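Local coordinates for phosphoglycerate oxidoreductase (Rhizobium etli, PDB 4HY3), which probably reduces glyoxylate or hydroxypyruvate with a nicotinamide cofactor, as a member of the D-isomer-specific 2-hydroxyacid dehydrogenase family, at residues Arg257-Ala268 and Gly283-Pro293; Phe247-Ser255 and Val270-Ala279. One frame throughout, in Å; residues are numbered along the deposited sequence.

In the fold
Both contacts belong to the Rossmann-type NAD-binding domain, and their segments alternate along the chain. Interaction 1 pairs strands 261-264 and 286-289 in the parallel sheet, mostly through regular backbone hydrogen bonds. Interaction 2 sets helix 250-254 beside helix 273-281, with two backbone bonds between the preceding loops and apolar packing further on. Helix 273-281 ties them together: it connects the two strands of interaction 1 and supplies one partner in interaction 2. Phe262 of the sheet packs against Phe253 and Leu276 of the helix pair. The strand contact is largely buried, with exposed groups near its ends, whereas the helix contact is more peripheral, and its Ala250 is exposed.

Interaction 1 (Arg257-Ala268 and Gly283-Pro293); sequences RRGAAFILLSRA and GHIVAASDVYP
Strands 261-264 and 286-289 run parallel side by side, their axes 4.7 Å apart and 11° from parallel. Five hydrogen bonds zip them together, starting with Val286 N to Ala260 O (2.8 Å), passing through Phe262 and Ala288, and closing with Asp290 N to Leu264 O (3.0 Å). On one face Ala261 and Ile263 sit beside Val286 and Ala288; on the other are Phe262 and Leu264 with Ala287 and Ser289. The small Ala287 places its CB at the edge of the Phe262 ring, 4.3 Å from CD2.

Beyond the C-terminal ends of the strands, Val291 packs against both Leu264 and Ala268, where the 257-268 chain turns away from the strand. Its CG1, held between the backbone N and the carbonyl carbon (chi1 68°), meets Leu264 CG at 3.8 Å and Ala268 CB at 3.9 Å. Ser289 OG donates to a lone pair of Val291 O, in the carbonyl plane, linking the strand end to the turn after it. At the N-terminal end Arg258 reaches back, bent at chi2, until NH1 comes to the edge of the His284 ring, 3.5 Å from CD2; the guanidinium and ring planes are 38° apart, and one face of the guanidinium looks onto Gly283 O.

This is the pairing at the heart of a beta-alpha-beta crossover, with helix 273-281 joining the strands on the Phe262 side, where Leu276 meets that ring. Strand 233-236 continues the sheet beyond 261-264, and strand 309-311 beyond 286-289. Asp290 turns its carboxylate to the backbone N-H groups of Arg315 and Ala316, while Tyr292 packs on Phe156 and Trp163 of the second subunit.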
ATOM      1  N   ARG A 257      21.219  10.940 -18.268  1.00 57.85           N
ATOM      2  CA  ARG A 257      22.060   9.760 -18.098  1.00 49.53           C
ATOM      3  C   ARG A 257      22.138   9.036 -19.406  1.00 52.77           C
ATOM      4  O   ARG A 257      21.401   9.347 -20.337  1.00 53.62           O
ATOM      5  CB  ARG A 257      21.477   8.812 -17.072  1.00 45.05           C
ATOM      6  CG  ARG A 257      22.049   8.960 -15.691  1.00 42.50           C
ATOM      7  CD  ARG A 257      21.299   8.056 -14.747  1.00 42.06           C
ATOM      8  NE  ARG A 257      21.427   8.531 -13.381  1.00 45.28           N
ATOM      9  CZ  ARG A 257      20.729   8.060 -12.353  1.00 49.61           C
ATOM     10  NH1 ARG A 257      19.833   7.100 -12.541  1.00 51.39           N
ATOM     11  NH2 ARG A 257      20.931   8.547 -11.131  1.00 48.25           N
ATOM     12  N   ARG A 258      23.008   8.035 -19.454  1.00 59.90           N
ATOM     13  CA  ARG A 258      23.419   7.429 -20.712  1.00 63.69           C
ATOM     14  C   ARG A 258      22.259   6.705 -21.378  1.00 64.39           C
ATOM     15  O   ARG A 258      21.613   7.288 -22.252  1.00 67.38           O
ATOM     16  CB  ARG A 258      24.654   6.542 -20.501  1.00 67.79           C
ATOM     17  CG  ARG A 258      25.185   5.807 -21.724  1.00 63.77           C
ATOM     18  CD  ARG A 258      25.592   6.687 -22.897  1.00 60.87           C
ATOM     19  NE  ARG A 258      25.900   5.803 -24.030  1.00 65.32           N
ATOM     20  CZ  ARG A 258      25.828   6.125 -25.323  1.00 60.94           C
ATOM     21  NH1 ARG A 258      25.468   7.355 -25.703  1.00 63.03           N
ATOM     22  NH2 ARG A 258      26.124   5.202 -26.240  1.00 54.32           N
ATOM     23  N   GLY A 259      21.967   5.471 -20.966  1.00 59.88           N
ATOM     24  CA  GLY A 259      20.842   4.742 -21.559  1.00 61.11           C
ATOM     25  C   GLY A 259      19.528   5.180 -20.932  1.00 62.75           C
ATOM     26  O   GLY A 259      18.860   4.411 -20.251  1.00 65.64           O
ATOM     27  N   ALA A 260      19.155   6.430 -21.137  1.00 62.90           N
ATOM     28  CA  ALA A 260      18.013   6.957 -20.425  1.00 62.09           C
ATOM     29  C   ALA A 260      16.711   6.675 -21.165  1.00 60.68           C
ATOM     30  O   ALA A 260      16.666   6.633 -22.402  1.00 61.53           O
ATOM     31  CB  ALA A 260      18.184   8.444 -20.164  1.00 65.25           C
ATOM     32  N   ALA A 261      15.652   6.466 -20.398  1.00 54.44           N
ATOM     33  CA  ALA A 261      14.342   6.267 -20.984  1.00 54.76           C
ATOM     34  C   ALA A 261      13.501   7.536 -20.829  1.00 49.48           C
ATOM     35  O   ALA A 261      13.224   7.983 -19.703  1.00 46.09           O
ATOM     36  CB  ALA A 261      13.644   5.060 -20.364  1.00 53.11           C
ATOM     37  N   PHE A 262      13.107   8.091 -21.974  1.00 42.63           N
ATOM     38  CA  PHE A 262      12.347   9.338 -22.050  1.00 43.38           C
ATOM     39  C   PHE A 262      10.980   9.128 -22.706  1.00 41.92           C
ATOM     40  O   PHE A 262      10.883   8.771 -23.888  1.00 40.45           O
ATOM     41  CB  PHE A 262      13.150  10.399 -22.822  1.00 41.15           C
ATOM     42  CG  PHE A 262      12.390  11.655 -23.106  1.00 36.86           C
ATOM     43  CD1 PHE A 262      12.470  12.737 -22.236  1.00 37.06           C
ATOM     44  CD2 PHE A 262      11.594  11.760 -24.243  1.00 36.03           C
ATOM     45  CE1 PHE A 262      11.770  13.913 -22.496  1.00 38.03           C
ATOM     46  CE2 PHE A 262      10.888  12.925 -24.515  1.00 37.19           C
ATOM     47  CZ  PHE A 262      10.980  14.009 -23.643  1.00 38.06           C
ATOM     48  N   ILE A 263       9.928   9.398 -21.943  1.00 39.68           N
ATOM     49  CA  ILE A 263       8.590   9.013 -22.354  1.00 42.26           C
ATOM     50  C   ILE A 263       7.629  10.202 -22.427  1.00 42.51           C
ATOM     51  O   ILE A 263       7.289  10.814 -21.417  1.00 45.68           O
ATOM     52  CB  ILE A 263       8.069   7.877 -21.443  1.00 43.27           C
ATOM     53  CG1 ILE A 263       9.057   6.699 -21.456  1.00 40.70           C
ATOM     54  CG2 ILE A 263       6.693   7.413 -21.885  1.00 43.31           C
ATOM     55  CD1 ILE A 263       9.084   5.894 -20.182  1.00 37.45           C
ATOM     56  N   LEU A 264       7.196  10.520 -23.638  1.00 43.41           N
ATOM     57  CA  LEU A 264       6.408  11.726 -23.896  1.00 44.71           C
ATOM     58  C   LEU A 264       4.889  11.451 -24.009  1.00 47.18           C
ATOM     59  O   LEU A 264       4.421  10.836 -24.986  1.00 47.37           O
ATOM     60  CB  LEU A 264       6.920  12.396 -25.167  1.00 40.24           C
ATOM     61  CG  LEU A 264       6.267  13.708 -25.544  1.00 40.47           C
ATOM     62  CD1 LEU A 264       6.526  14.740 -24.456  1.00 40.32           C
ATOM     63  CD2 LEU A 264       6.794  14.167 -26.901  1.00 41.00           C
ATOM     64  N   LEU A 265       4.125  11.940 -23.031  1.00 42.64           N
ATOM     65  CA  LEU A 265       2.719  11.587 -22.936  1.00 41.95           C
ATOM     66  C   LEU A 265       1.775  12.747 -23.146  1.00 46.14           C
ATOM     67  O   LEU A 265       0.601  12.545 -23.425  1.00 50.89           O
ATOM     68  CB  LEU A 265       2.425  10.907 -21.587  1.00 37.33           C
ATOM     69  CG  LEU A 265       3.179   9.599 -21.374  1.00 34.40           C
ATOM     70  CD1 LEU A 265       3.183   9.152 -19.925  1.00 33.57           C
ATOM     71  CD2 LEU A 265       2.648   8.522 -22.308  1.00 32.59           C
ATOM     72  N   SER A 266       2.263  13.966 -23.004  1.00 51.50           N
ATOM     73  CA  SER A 266       1.390  15.119 -23.173  1.00 54.18           C
ATOM     74  C   SER A 266       2.127  16.215 -23.902  1.00 57.09           C
ATOM     75  O   SER A 266       3.257  16.549 -23.528  1.00 65.43           O
ATOM     76  CB  SER A 266       0.996  15.655 -21.812  1.00 58.37           C
ATOM     77  OG  SER A 266       2.168  16.055 -21.100  1.00 61.40           O
ATOM     78  N   ARG A 267       1.498  16.770 -24.933  1.00 54.09           N
ATOM     79  CA  ARG A 267       1.914  18.051 -25.469  1.00 52.65           C
ATOM     80  C   ARG A 267       3.277  17.925 -26.160  1.00 52.19           C
ATOM     81  O   ARG A 267       4.321  17.896 -25.501  1.00 52.59           O
ATOM     82  CB  ARG A 267       1.950  19.076 -24.312  1.00 51.52           C
ATOM     83  CG  ARG A 267       1.501  20.491 -24.639  1.00 55.70           C
ATOM     84  CD  ARG A 267       0.013  20.612 -24.943  1.00 59.47           C
ATOM     85  NE  ARG A 267      -0.287  21.889 -25.603  1.00 62.61           N
ATOM     86  CZ  ARG A 267      -0.842  22.010 -26.805  1.00 60.27           C
ATOM     87  NH1 ARG A 267      -1.179  20.931 -27.492  1.00 58.71           N
ATOM     88  NH2 ARG A 267      -1.060  23.213 -27.321  1.00 63.38           N
ATOM     89  N   ALA A 268       3.275  17.850 -27.486  1.00 50.57           N
ATOM     90  CA  ALA A 268       4.540  17.722 -28.215  1.00 50.85           C
ATOM     91  C   ALA A 268       5.266  19.053 -28.293  1.00 52.79           C
ATOM     92  O   ALA A 268       6.489  19.099 -28.465  1.00 53.00           O
ATOM     93  CB  ALA A 268       4.314  17.168 -29.611  1.00 50.09           C
ATOM     94  N   GLY A 283      22.112   7.633 -30.329  1.00 62.26           N
ATOM     95  CA  GLY A 283      22.042   6.467 -29.483  1.00 60.47           C
ATOM     96  C   GLY A 283      22.350   6.837 -28.061  1.00 54.92           C
ATOM     97  O   GLY A 283      22.783   5.979 -27.298  1.00 53.84           O
ATOM     98  N   HIS A 284      22.135   8.106 -27.706  1.00 52.39           N
ATOM     99  CA  HIS A 284      22.341   8.515 -26.319  1.00 53.90           C
ATOM    100  C   HIS A 284      21.267   7.916 -25.478  1.00 52.96           C
ATOM    101  O   HIS A 284      21.517   6.914 -24.799  1.00 51.61           O
ATOM    102  CB  HIS A 284      22.395  10.031 -26.126  1.00 50.41           C
ATOM    103  CG  HIS A 284      22.836  10.442 -24.737  1.00 47.83           C
ATOM    104  ND1 HIS A 284      22.230  11.422 -24.045  1.00 48.46           N
ATOM    105  CD2 HIS A 284      23.864   9.960 -23.916  1.00 50.92           C
ATOM    106  CE1 HIS A 284      22.837  11.578 -22.836  1.00 46.55           C
ATOM    107  NE2 HIS A 284      23.834  10.680 -22.759  1.00 51.59           N
ATOM    108  N   ILE A 285      20.074   8.522 -25.539  1.00 51.83           N
ATOM    109  CA  ILE A 285      18.878   8.042 -24.852  1.00 51.24           C
ATOM    110  C   ILE A 285      18.064   7.139 -25.761  1.00 53.35           C
ATOM    111  O   ILE A 285      18.281   7.085 -26.981  1.00 55.47           O
ATOM    112  CB  ILE A 285      17.949   9.189 -24.377  1.00 51.16           C
ATOM    113  CG1 ILE A 285      17.779  10.268 -25.450  1.00 53.04           C
ATOM    114  CG2 ILE A 285      18.465   9.829 -23.107  1.00 56.68           C
ATOM    115  CD1 ILE A 285      16.578  10.081 -26.356  1.00 52.29           C
ATOM    116  N   VAL A 286      17.109   6.449 -25.143  1.00 52.23           N
ATOM    117  CA  VAL A 286      16.077   5.690 -25.847  1.00 48.73           C
ATOM    118  C   VAL A 286      14.692   6.321 -25.553  1.00 45.91           C
ATOM    119  O   VAL A 286      14.509   6.952 -24.509  1.00 48.08           O
ATOM    120  CB  VAL A 286      16.190   4.206 -25.447  1.00 49.24           C
ATOM    121  CG1 VAL A 286      15.429   3.909 -24.152  1.00 49.89           C
ATOM    122  CG2 VAL A 286      15.785   3.304 -26.603  1.00 48.28           C
ATOM    123  N   ALA A 287      13.728   6.198 -26.458  1.00 43.05           N
ATOM    124  CA  ALA A 287      12.456   6.944 -26.260  1.00 46.08           C
ATOM    125  C   ALA A 287      11.101   6.378 -26.806  1.00 44.72           C
ATOM    126  O   ALA A 287      11.057   5.434 -27.586  1.00 44.36           O
ATOM    127  CB  ALA A 287      12.636   8.397 -26.686  1.00 44.83           C
ATOM    128  N   ALA A 288       9.997   6.966 -26.345  1.00 44.43           N
ATOM    129  CA  ALA A 288       8.652   6.667 -26.853  1.00 42.33           C
ATOM    130  C   ALA A 288       7.764   7.850 -26.592  1.00 39.51           C
ATOM    131  O   ALA A 288       7.718   8.340 -25.476  1.00 39.65           O
ATOM    132  CB  ALA A 288       8.056   5.457 -26.170  1.00 41.72           C
ATOM    133  N   SER A 289       7.066   8.303 -27.620  1.00 37.21           N
ATOM    134  CA  SER A 289       6.066   9.334 -27.449  1.00 39.02           C
ATOM    135  C   SER A 289       4.733   8.857 -28.008  1.00 37.07           C
ATOM    136  O   SER A 289       4.710   7.966 -28.867  1.00 34.08           O
ATOM    137  CB  SER A 289       6.475  10.628 -28.155  1.00 41.66           C
ATOM    138  OG  SER A 289       5.423  11.590 -28.075  1.00 46.76           O
ATOM    139  N   ASP A 290       3.651   9.474 -27.518  1.00 35.16           N
ATOM    140  CA  ASP A 290       2.303   9.293 -28.051  1.00 34.88           C
ATOM    141  C   ASP A 290       1.832  10.535 -28.762  1.00 33.98           C
ATOM    142  O   ASP A 290       0.791  10.537 -29.401  1.00 33.64           O
ATOM    143  CB  ASP A 290       1.292   8.930 -26.950  1.00 35.13           C
ATOM    144  CG  ASP A 290      -0.034   8.425 -27.524  1.00 35.25           C
ATOM    145  OD1 ASP A 290      -0.062   7.387 -28.243  1.00 33.69           O
ATOM    146  OD2 ASP A 290      -1.052   9.090 -27.277  1.00 34.73           O
ATOM    147  N   VAL A 291       2.596  11.605 -28.651  1.00 36.73           N
ATOM    148  CA  VAL A 291       2.197  12.847 -29.285  1.00 41.20           C
ATOM    149  C   VAL A 291       3.323  13.330 -30.201  1.00 40.56           C
ATOM    150  O   VAL A 291       4.483  12.972 -30.010  1.00 39.82           O
ATOM    151  CB  VAL A 291       1.751  13.881 -28.223  1.00 43.88           C
ATOM    152  CG1 VAL A 291       2.944  14.329 -27.385  1.00 46.64           C
ATOM    153  CG2 VAL A 291       1.016  15.067 -28.861  1.00 48.96           C
ATOM    154  N   TYR A 292       2.969  14.094 -31.227  1.00 41.76           N
ATOM    155  CA  TYR A 292       3.915  14.457 -32.286  1.00 45.14           C
ATOM    156  C   TYR A 292       3.704  15.901 -32.722  1.00 50.15           C
ATOM    157  O   TYR A 292       2.613  16.437 -32.529  1.00 53.32           O
ATOM    158  CB  TYR A 292       3.783  13.493 -33.464  1.00 42.33           C
ATOM    159  CG  TYR A 292       4.218  12.133 -33.064  1.00 41.74           C
ATOM    160  CD1 TYR A 292       5.539  11.754 -33.172  1.00 43.16           C
ATOM    161  CD2 TYR A 292       3.320  11.234 -32.511  1.00 43.13           C
ATOM    162  CE1 TYR A 292       5.959  10.499 -32.759  1.00 43.46           C
ATOM    163  CE2 TYR A 292       3.728   9.987 -32.089  1.00 42.27           C
ATOM    164  CZ  TYR A 292       5.048   9.636 -32.213  1.00 42.07           C
ATOM    165  OH  TYR A 292       5.451   8.408 -31.803  1.00 46.73           O
ATOM    166  N   PRO A 293       4.740  16.535 -33.308  1.00 52.60           N
ATOM    167  CA  PRO A 293       4.638  17.958 -33.636  1.00 53.61           C
ATOM    168  C   PRO A 293       3.535  18.238 -34.643  1.00 56.87           C
ATOM    169  O   PRO A 293       3.013  19.353 -34.680  1.00 64.10           O
ATOM    170  CB  PRO A 293       6.004  18.290 -34.236  1.00 53.23           C
ATOM    171  CG  PRO A 293       6.510  16.992 -34.771  1.00 59.81           C
ATOM    172  CD  PRO A 293       5.969  15.926 -33.856  1.00 56.71           C
TER

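Interaction 2 (Phe247-Ser255 and Val270-Ala279); sequences FLGAEAFSS and VVDFDALMAA
Asp272 N donates to Leu248 O at 3.2 Å, a fairly straight bond (157°) that ties the loop before one helix to the loop before the other. A second backbone bond, Phe247 N to Val270 O, joins the same loops further back from the helices. Asp272 then caps its own helix: OD2 takes the N-H of Ala275 at 2.7 Å, making Asp272 the N-cap, while Gly249 holds the equivalent position on the partner helix. In the Rossmann-type domain these helices, 250-254 and 273-281, are adjacent in the layer packed against the parallel sheet; the axes of 250-254 and 273-279 approach to 8.9 Å and cross at -32°.

Where they come together the small Ala275 lets the helices meet, its CB lying 4.0 Å from Ala250 CB. Phe253, buried, points toward helix 273-281. Its CG, set anti to the carbonyl carbon (chi1 -74°), sends the ring across Leu276, whose CA stands over one face, 4.0 Å from the centroid, in a CH-pi contact. The same leucine carries on over that face toward the rim, its CD1 3.5 Å from Phe253 CE1. One turn on, Phe253 CB rests on Ala279 CB. Beneath the helices, Phe262 of strand 261-264 makes an edge-to-face stack with Phe253, and Leu248 packs onto Leu224 and Leu228 of helix 224-229.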
ATOM      1  N   PHE A 247      10.682  24.425 -23.909  1.00 53.41           N
ATOM      2  CA  PHE A 247      11.914  24.033 -23.190  1.00 57.98           C
ATOM      3  C   PHE A 247      12.504  22.705 -23.700  1.00 58.29           C
ATOM      4  O   PHE A 247      12.438  22.445 -24.906  1.00 55.17           O
ATOM      5  CB  PHE A 247      11.746  24.077 -21.656  1.00 60.16           C
ATOM      6  CG  PHE A 247      10.445  23.498 -21.153  1.00 62.33           C
ATOM      7  CD1 PHE A 247      10.447  22.377 -20.314  1.00 61.39           C
ATOM      8  CD2 PHE A 247       9.215  24.076 -21.499  1.00 63.43           C
ATOM      9  CE1 PHE A 247       9.254  21.833 -19.840  1.00 61.48           C
ATOM     10  CE2 PHE A 247       8.016  23.537 -21.031  1.00 63.24           C
ATOM     11  CZ  PHE A 247       8.041  22.417 -20.197  1.00 64.12           C
ATOM     12  N   LEU A 248      13.085  21.885 -22.810  1.00 54.62           N
ATOM     13  CA  LEU A 248      13.735  20.603 -23.204  1.00 54.14           C
ATOM     14  C   LEU A 248      14.191  20.511 -24.678  1.00 60.19           C
ATOM     15  O   LEU A 248      13.500  19.911 -25.526  1.00 60.72           O
ATOM     16  CB  LEU A 248      12.848  19.382 -22.893  1.00 46.74           C
ATOM     17  CG  LEU A 248      12.082  19.289 -21.584  1.00 40.80           C
ATOM     18  CD1 LEU A 248      11.026  18.211 -21.656  1.00 39.51           C
ATOM     19  CD2 LEU A 248      13.029  19.021 -20.437  1.00 40.93           C
ATOM     20  N   GLY A 249      15.357  21.085 -24.972  1.00 63.73           N
ATOM     21  CA  GLY A 249      15.916  21.049 -26.326  1.00 65.16           C
ATOM     22  C   GLY A 249      17.160  20.191 -26.417  1.00 63.40           C
ATOM     23  O   GLY A 249      17.379  19.324 -25.567  1.00 64.19           O
ATOM     24  N   ALA A 250      17.983  20.450 -27.436  1.00 62.91           N
ATOM     25  CA  ALA A 250      19.189  19.658 -27.680  1.00 64.03           C
ATOM     26  C   ALA A 250      20.034  19.528 -26.408  1.00 67.17           C
ATOM     27  O   ALA A 250      20.597  18.461 -26.115  1.00 70.77           O
ATOM     28  CB  ALA A 250      19.996  20.253 -28.832  1.00 60.86           C
ATOM     29  N   GLU A 251      20.058  20.615 -25.640  1.00 68.39           N
ATOM     30  CA  GLU A 251      20.920  20.785 -24.478  1.00 67.02           C
ATOM     31  C   GLU A 251      20.341  20.035 -23.272  1.00 65.67           C
ATOM     32  O   GLU A 251      21.064  19.394 -22.503  1.00 64.99           O
ATOM     33  CB  GLU A 251      21.084  22.287 -24.217  1.00 69.03           C
ATOM     34  CG  GLU A 251      22.241  22.672 -23.321  1.00 76.58           C
ATOM     35  CD  GLU A 251      21.837  22.719 -21.865  1.00 82.85           C
ATOM     36  OE1 GLU A 251      21.031  23.609 -21.506  1.00 87.95           O
ATOM     37  OE2 GLU A 251      22.323  21.865 -21.088  1.00 85.07           O
ATOM     38  N   ALA A 252      19.026  20.104 -23.124  1.00 63.26           N
ATOM     39  CA  ALA A 252      18.331  19.305 -22.125  1.00 60.97           C
ATOM     40  C   ALA A 252      18.566  17.793 -22.299  1.00 57.24           C
ATOM     41  O   ALA A 252      18.746  17.077 -21.320  1.00 52.47           O
ATOM     42  CB  ALA A 252      16.849  19.614 -22.158  1.00 60.77           C
ATOM     43  N   PHE A 253      18.581  17.314 -23.538  1.00 53.10           N
ATOM     44  CA  PHE A 253      18.718  15.876 -23.768  1.00 56.09           C
ATOM     45  C   PHE A 253      20.068  15.266 -23.393  1.00 55.60           C
ATOM     46  O   PHE A 253      20.122  14.289 -22.659  1.00 55.29           O
ATOM     47  CB  PHE A 253      18.298  15.504 -25.183  1.00 61.52           C
ATOM     48  CG  PHE A 253      16.814  15.550 -25.381  1.00 69.33           C
ATOM     49  CD1 PHE A 253      15.985  14.612 -24.755  1.00 70.23           C
ATOM     50  CD2 PHE A 253      16.233  16.540 -26.163  1.00 69.94           C
ATOM     51  CE1 PHE A 253      14.610  14.658 -24.922  1.00 68.20           C
ATOM     52  CE2 PHE A 253      14.859  16.591 -26.329  1.00 70.22           C
ATOM     53  CZ  PHE A 253      14.049  15.650 -25.709  1.00 68.23           C
ATOM     54  N   SER A 254      21.149  15.849 -23.906  1.00 56.39           N
ATOM     55  CA  SER A 254      22.515  15.521 -23.473  1.00 52.12           C
ATOM     56  C   SER A 254      22.683  15.542 -21.940  1.00 48.81           C
ATOM     57  O   SER A 254      23.409  14.732 -21.375  1.00 47.53           O
ATOM     58  CB  SER A 254      23.501  16.508 -24.108  1.00 56.39           C
ATOM     59  OG  SER A 254      23.026  17.858 -24.008  1.00 58.72           O
ATOM     60  N   SER A 255      22.004  16.467 -21.269  1.00 44.03           N
ATOM     61  CA  SER A 255      22.076  16.577 -19.819  1.00 43.74           C
ATOM     62  C   SER A 255      21.699  15.284 -19.073  1.00 46.67           C
ATOM     63  O   SER A 255      21.839  15.206 -17.849  1.00 44.33           O
ATOM     64  CB  SER A 255      21.179  17.733 -19.369  1.00 42.59           C
ATOM     65  OG  SER A 255      20.602  17.485 -18.098  1.00 40.76           O
ATOM     66  N   VAL A 270       6.353  21.007 -26.261  1.00 49.55           N
ATOM     67  CA  VAL A 270       7.257  21.333 -25.142  1.00 49.35           C
ATOM     68  C   VAL A 270       8.720  20.953 -25.384  1.00 51.91           C
ATOM     69  O   VAL A 270       9.611  21.487 -24.707  1.00 51.54           O
ATOM     70  CB  VAL A 270       6.796  20.715 -23.794  1.00 48.60           C
ATOM     71  CG1 VAL A 270       5.341  21.038 -23.528  1.00 50.25           C
ATOM     72  CG2 VAL A 270       7.015  19.215 -23.758  1.00 47.78           C
ATOM     73  N   VAL A 271       8.945  20.023 -26.324  1.00 51.88           N
ATOM     74  CA  VAL A 271      10.282  19.477 -26.647  1.00 50.13           C
ATOM     75  C   VAL A 271      10.664  19.901 -28.039  1.00 50.46           C
ATOM     76  O   VAL A 271       9.779  20.191 -28.843  1.00 51.86           O
ATOM     77  CB  VAL A 271      10.346  17.911 -26.646  1.00 46.89           C
ATOM     78  CG1 VAL A 271      10.041  17.336 -25.267  1.00 45.30           C
ATOM     79  CG2 VAL A 271       9.487  17.288 -27.763  1.00 39.66           C
ATOM     80  N   ASP A 272      11.962  19.907 -28.340  1.00 50.97           N
ATOM     81  CA  ASP A 272      12.369  20.053 -29.724  1.00 51.56           C
ATOM     82  C   ASP A 272      12.470  18.693 -30.361  1.00 49.02           C
ATOM     83  O   ASP A 272      13.341  17.900 -30.014  1.00 46.06           O
ATOM     84  CB  ASP A 272      13.661  20.839 -29.911  1.00 51.54           C
ATOM     85  CG  ASP A 272      13.931  21.121 -31.379  1.00 55.90           C
ATOM     86  OD1 ASP A 272      13.694  22.270 -31.814  1.00 54.00           O
ATOM     87  OD2 ASP A 272      14.312  20.175 -32.112  1.00 58.94           O
ATOM     88  N   PHE A 273      11.583  18.419 -31.303  1.00 50.77           N
ATOM     89  CA  PHE A 273      11.491  17.056 -31.779  1.00 57.19           C
ATOM     90  C   PHE A 273      12.797  16.580 -32.390  1.00 64.19           C
ATOM     91  O   PHE A 273      13.323  15.529 -32.003  1.00 64.18           O
ATOM     92  CB  PHE A 273      10.297  16.828 -32.706  1.00 60.30           C
ATOM     93  CG  PHE A 273       9.559  15.566 -32.393  1.00 63.00           C
ATOM     94  CD1 PHE A 273       8.474  15.583 -31.527  1.00 66.66           C
ATOM     95  CD2 PHE A 273       9.994  14.345 -32.894  1.00 64.54           C
ATOM     96  CE1 PHE A 273       7.815  14.409 -31.197  1.00 67.64           C
ATOM     97  CE2 PHE A 273       9.338  13.168 -32.576  1.00 62.44           C
ATOM     98  CZ  PHE A 273       8.251  13.200 -31.724  1.00 63.56           C
ATOM     99  N   ASP A 274      13.341  17.378 -33.310  1.00 70.64           N
ATOM    100  CA  ASP A 274      14.580  17.021 -34.002  1.00 67.65           C
ATOM    101  C   ASP A 274      15.746  17.010 -33.017  1.00 63.73           C
ATOM    102  O   ASP A 274      16.697  16.259 -33.200  1.00 67.02           O
ATOM    103  CB  ASP A 274      14.875  17.955 -35.187  1.00 73.28           C
ATOM    104  CG  ASP A 274      13.614  18.605 -35.767  1.00 75.36           C
ATOM    105  OD1 ASP A 274      13.190  18.212 -36.879  1.00 71.56           O
ATOM    106  OD2 ASP A 274      13.057  19.515 -35.104  1.00 77.58           O
ATOM    107  N   ALA A 275      15.669  17.830 -31.970  1.00 60.77           N
ATOM    108  CA  ALA A 275      16.629  17.713 -30.867  1.00 60.45           C
ATOM    109  C   ALA A 275      16.509  16.344 -30.219  1.00 59.13           C
ATOM    110  O   ALA A 275      17.524  15.696 -29.974  1.00 60.01           O
ATOM    111  CB  ALA A 275      16.441  18.814 -29.834  1.00 57.29           C
ATOM    112  N   LEU A 276      15.269  15.897 -29.975  1.00 59.50           N
ATOM    113  CA  LEU A 276      15.009  14.558 -29.409  1.00 52.78           C
ATOM    114  C   LEU A 276      15.441  13.399 -30.327  1.00 49.05           C
ATOM    115  O   LEU A 276      16.160  12.498 -29.899  1.00 45.47           O
ATOM    116  CB  LEU A 276      13.544  14.409 -28.973  1.00 49.50           C
ATOM    117  CG  LEU A 276      13.040  12.979 -28.702  1.00 46.84           C
ATOM    118  CD1 LEU A 276      13.426  12.434 -27.331  1.00 43.15           C
ATOM    119  CD2 LEU A 276      11.546  12.902 -28.942  1.00 42.95           C
HETATM  120  N   MSE A 277      15.018  13.429 -31.584  1.00 52.59           N
HETATM  121  CA  MSE A 277      15.459  12.416 -32.553  1.00 59.63           C
HETATM  122  C   MSE A 277      16.977  12.323 -32.598  1.00 62.22           C
HETATM  123  O   MSE A 277      17.554  11.224 -32.554  1.00 66.00           O
HETATM  124  CB  MSE A 277      14.853  12.744 -33.910  1.00 61.50           C
HETATM  125  CG  MSE A 277      13.341  12.607 -33.813  1.00 69.97           C
HETATM  126 SE   MSE A 277      12.539  12.532 -35.609  1.00 91.06          SE
HETATM  127  CE  MSE A 277      13.351  10.846 -36.234  1.00 79.18           C
ATOM    128  N   ALA A 278      17.635  13.478 -32.659  1.00 61.37           N
ATOM    129  CA  ALA A 278      19.081  13.546 -32.677  1.00 60.01           C
ATOM    130  C   ALA A 278      19.704  12.710 -31.555  1.00 62.58           C
ATOM    131  O   ALA A 278      20.608  11.909 -31.820  1.00 68.53           O
ATOM    132  CB  ALA A 278      19.543  14.991 -32.605  1.00 61.45           C
ATOM    133  N   ALA A 279      19.202  12.875 -30.324  1.00 59.39           N
ATOM    134  CA  ALA A 279      19.702  12.123 -29.158  1.00 54.55           C
ATOM    135  C   ALA A 279      19.409  10.630 -29.247  1.00 54.01           C
ATOM    136  O   ALA A 279      20.092   9.817 -28.604  1.00 55.15           O
ATOM    137  CB  ALA A 279      19.148  12.692 -27.869  1.00 48.34           C
TER